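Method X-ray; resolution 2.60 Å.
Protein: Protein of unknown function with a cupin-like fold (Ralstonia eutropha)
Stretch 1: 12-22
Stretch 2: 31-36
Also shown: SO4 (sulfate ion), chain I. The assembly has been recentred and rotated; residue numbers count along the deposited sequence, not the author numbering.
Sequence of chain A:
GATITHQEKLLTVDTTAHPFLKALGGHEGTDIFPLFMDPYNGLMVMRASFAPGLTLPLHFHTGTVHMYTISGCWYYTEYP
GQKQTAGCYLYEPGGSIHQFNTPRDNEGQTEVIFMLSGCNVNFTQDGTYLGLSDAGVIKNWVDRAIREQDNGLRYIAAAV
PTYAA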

# COMPACT_ATOMS: atom_id res chain seq x y z
N THR A 12 -3.28 11.58 14.16
CA THR A 12 -2.68 10.29 14.49
C THR A 12 -3.63 9.11 14.31
O THR A 12 -4.83 9.21 14.59
CB THR A 12 -2.16 10.28 15.95
OG1 THR A 12 -1.46 9.05 16.20
CG2 THR A 12 -3.31 10.42 16.98
N VAL A 13 -3.06 7.99 13.87
CA VAL A 13 -3.81 6.77 13.63
C VAL A 13 -3.16 5.59 14.33
O VAL A 13 -2.00 5.31 14.07
CB VAL A 13 -3.84 6.44 12.14
CG1 VAL A 13 -4.51 5.11 11.91
CG2 VAL A 13 -4.55 7.53 11.36
N ASP A 14 -3.87 4.91 15.22
CA ASP A 14 -3.33 3.73 15.88
C ASP A 14 -3.76 2.50 15.07
O ASP A 14 -4.94 2.12 15.09
CB ASP A 14 -3.85 3.65 17.31
CG ASP A 14 -3.37 2.40 18.05
OD1 ASP A 14 -2.92 1.43 17.40
OD2 ASP A 14 -3.47 2.36 19.29
N THR A 15 -2.80 1.85 14.39
CA THR A 15 -3.15 0.68 13.57
C THR A 15 -3.51 -0.59 14.35
O THR A 15 -3.95 -1.55 13.74
CB THR A 15 -2.07 0.35 12.51
OG1 THR A 15 -0.84 -0.02 13.15
CG2 THR A 15 -1.84 1.53 11.58
N THR A 16 -3.35 -0.60 15.67
CA THR A 16 -3.76 -1.75 16.50
C THR A 16 -5.16 -1.60 17.13
O THR A 16 -5.67 -2.55 17.70
CB THR A 16 -2.77 -2.02 17.67
OG1 THR A 16 -2.88 -1.01 18.66
CG2 THR A 16 -1.35 -2.09 17.16
N ALA A 17 -5.77 -0.42 17.04
CA ALA A 17 -7.10 -0.18 17.61
C ALA A 17 -8.29 -0.65 16.72
O ALA A 17 -9.44 -0.57 17.15
CB ALA A 17 -7.26 1.29 17.95
N HIS A 18 -8.01 -1.09 15.49
CA HIS A 18 -9.05 -1.52 14.55
C HIS A 18 -8.48 -2.60 13.66
O HIS A 18 -7.28 -2.58 13.40
CB HIS A 18 -9.53 -0.36 13.66
CG HIS A 18 -10.04 0.81 14.43
ND1 HIS A 18 -11.33 0.87 14.93
CD2 HIS A 18 -9.43 1.95 14.84
CE1 HIS A 18 -11.49 2.01 15.59
NE2 HIS A 18 -10.35 2.68 15.55
N PRO A 19 -9.32 -3.52 13.17
CA PRO A 19 -8.79 -4.53 12.28
C PRO A 19 -8.46 -3.95 10.92
O PRO A 19 -9.02 -2.94 10.53
CB PRO A 19 -9.93 -5.54 12.15
CG PRO A 19 -11.15 -4.82 12.49
CD PRO A 19 -10.77 -3.69 13.40
N PHE A 20 -7.54 -4.59 10.20
CA PHE A 20 -7.18 -4.15 8.85
C PHE A 20 -8.37 -4.35 7.91
O PHE A 20 -9.24 -5.19 8.15
CB PHE A 20 -5.97 -4.93 8.31
CG PHE A 20 -4.63 -4.42 8.78
CD1 PHE A 20 -4.39 -4.11 10.11
CD2 PHE A 20 -3.57 -4.32 7.88
CE1 PHE A 20 -3.13 -3.66 10.52
CE2 PHE A 20 -2.32 -3.88 8.29
CZ PHE A 20 -2.10 -3.56 9.61
N LEU A 21 -8.40 -3.54 6.86
CA LEU A 21 -9.40 -3.68 5.82
C LEU A 21 -8.96 -4.92 5.05
O LEU A 21 -7.80 -5.03 4.66
CB LEU A 21 -9.42 -2.44 4.93
CG LEU A 21 -9.73 -1.12 5.66
CD1 LEU A 21 -9.65 0.06 4.70
CD2 LEU A 21 -11.10 -1.23 6.32
N LYS A 22 -9.87 -5.87 4.83
CA LYS A 22 -9.51 -7.13 4.20
C LYS A 22 -9.69 -7.18 2.68
O LYS A 22 -10.58 -6.55 2.12
CB LYS A 22 -10.27 -8.27 4.86
CG LYS A 22 -10.09 -8.25 6.40
CD LYS A 22 -9.95 -9.63 6.98
CE LYS A 22 -9.35 -9.68 8.42
NZ LYS A 22 -9.35 -8.41 9.23
N ASP A 31 -4.22 -7.34 2.99
CA ASP A 31 -4.96 -6.56 3.98
C ASP A 31 -4.25 -5.22 4.25
O ASP A 31 -3.05 -5.19 4.50
CB ASP A 31 -5.08 -7.38 5.25
CG ASP A 31 -5.79 -8.70 5.02
OD1 ASP A 31 -6.60 -8.76 4.08
OD2 ASP A 31 -5.57 -9.66 5.78
N ILE A 32 -5.00 -4.13 4.27
CA ILE A 32 -4.44 -2.79 4.40
C ILE A 32 -5.01 -2.03 5.56
O ILE A 32 -6.17 -2.24 5.96
CB ILE A 32 -4.84 -1.88 3.19
CG1 ILE A 32 -4.55 -2.54 1.87
CG2 ILE A 32 -4.06 -0.59 3.15
CD1 ILE A 32 -3.08 -2.73 1.67
N PHE A 33 -4.18 -1.13 6.09
CA PHE A 33 -4.62 -0.15 7.06
C PHE A 33 -4.15 1.19 6.50
O PHE A 33 -2.96 1.47 6.50
CB PHE A 33 -4.06 -0.40 8.46
CG PHE A 33 -4.87 0.25 9.55
CD1 PHE A 33 -5.09 1.63 9.53
CD2 PHE A 33 -5.43 -0.50 10.56
CE1 PHE A 33 -5.84 2.24 10.49
CE2 PHE A 33 -6.18 0.10 11.53
CZ PHE A 33 -6.38 1.49 11.50
N PRO A 34 -5.09 2.03 6.01
CA PRO A 34 -4.64 3.29 5.45
C PRO A 34 -4.19 4.24 6.54
O PRO A 34 -4.73 4.20 7.64
CB PRO A 34 -5.90 3.82 4.76
CG PRO A 34 -7.01 3.26 5.54
CD PRO A 34 -6.56 1.91 5.98
N LEU A 35 -3.20 5.06 6.23
CA LEU A 35 -2.66 6.06 7.16
C LEU A 35 -2.84 7.47 6.57
O LEU A 35 -3.55 8.30 7.14
CB LEU A 35 -1.19 5.75 7.48
CG LEU A 35 -0.98 4.30 7.93
CD1 LEU A 35 0.49 3.96 8.12
CD2 LEU A 35 -1.78 4.07 9.22
N PHE A 36 -2.22 7.71 5.41
CA PHE A 36 -2.25 9.01 4.74
C PHE A 36 -2.54 8.85 3.26
O PHE A 36 -1.87 8.09 2.59
CB PHE A 36 -0.92 9.74 4.94
CG PHE A 36 -0.90 11.12 4.39
CD1 PHE A 36 -1.31 12.19 5.16
CD2 PHE A 36 -0.49 11.37 3.09
CE1 PHE A 36 -1.31 13.47 4.66
CE2 PHE A 36 -0.49 12.64 2.58
CZ PHE A 36 -0.89 13.69 3.36
S SO4 I . -13.81 -1.64 14.89
O1 SO4 I . -13.95 -2.49 13.70
O2 SO4 I . -12.56 -1.91 15.61
O3 SO4 I . -14.94 -1.87 15.79
O4 SO4 I . -13.79 -0.25 14.44

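The contact is built around one bump, the side chain of Phe33, and a loop that curves around it. On the strand 31-36, Phe33 points toward the other stretch with chi1 at -159° (t), and it gives up more surface to the loop than any other residue does, in a contact that buries 594 Å² in all. Both backbone and side chains line the hollow that takes it. Thr15 lies over one face of the ring, its CA 3.9 Å from the ring centroid and only 20° off the normal, a CH-pi contact. His18 O comes to the ring edge, 3.4 Å from Phe33 CE2, where the slightly positive ring hydrogens suit a carbonyl oxygen. Val13 CG1 packs 3.5 Å from Phe33 CE1.

A type I turn from Asp14 to Ala17 forms part of the wall of this hollow. The turn's own bond, Ala17 N to Asp14 O at 3.3 Å, is weak, but Asp14 OD1 reinforces it by accepting from both Thr16 N and Thr16 OG1, each at 2.7 Å. The polar side chains of Asp14 and Thr16 point away from the strand, leaving the backbone of the turn and Thr15 to meet the ring.

Phe20 supplies the second aromatic element. The edge of Phe33 is directed toward the face of Phe20, with centroids 5.5 Å apart and planes at 79°. Phe33 CB also sits almost squarely over that face, 3.7 Å from the Phe20 centroid and 5° off the normal, so the CB of Phe33 covers the flat face of Phe20. The edge of Phe20 meets the strand backbone, with Phe20 CD2 3.5 Å from Asp31 O.

Beyond the rings, a single antiparallel bridge fixes the register. Leu21 N donates to Ile32 O at 2.7 Å, and Ile32 N returns the bond to Leu21 O at 3.0 Å. Leu21 O also receives a CA-H...O contact from Asp31 CA at 3.3 Å. While Ile32 points its side chain away and contributes through its backbone, Leu21 reaches along the strand to set CD1 3.8 Å from Pro34 CD.

At the other end, Leu35 starts out sideways, but its tip comes nearer: CD2 lies 3.5 Å from Thr15 CG2 and 4.0 Å from Val13 CG1, a small methyl cluster beside the Phe33 ring. The rule to read here is economical: two hydrogen bonds set the alignment, and one large ring, seated among Val13, Thr15, His18 and Phe20, makes the largest single contribution to the fit.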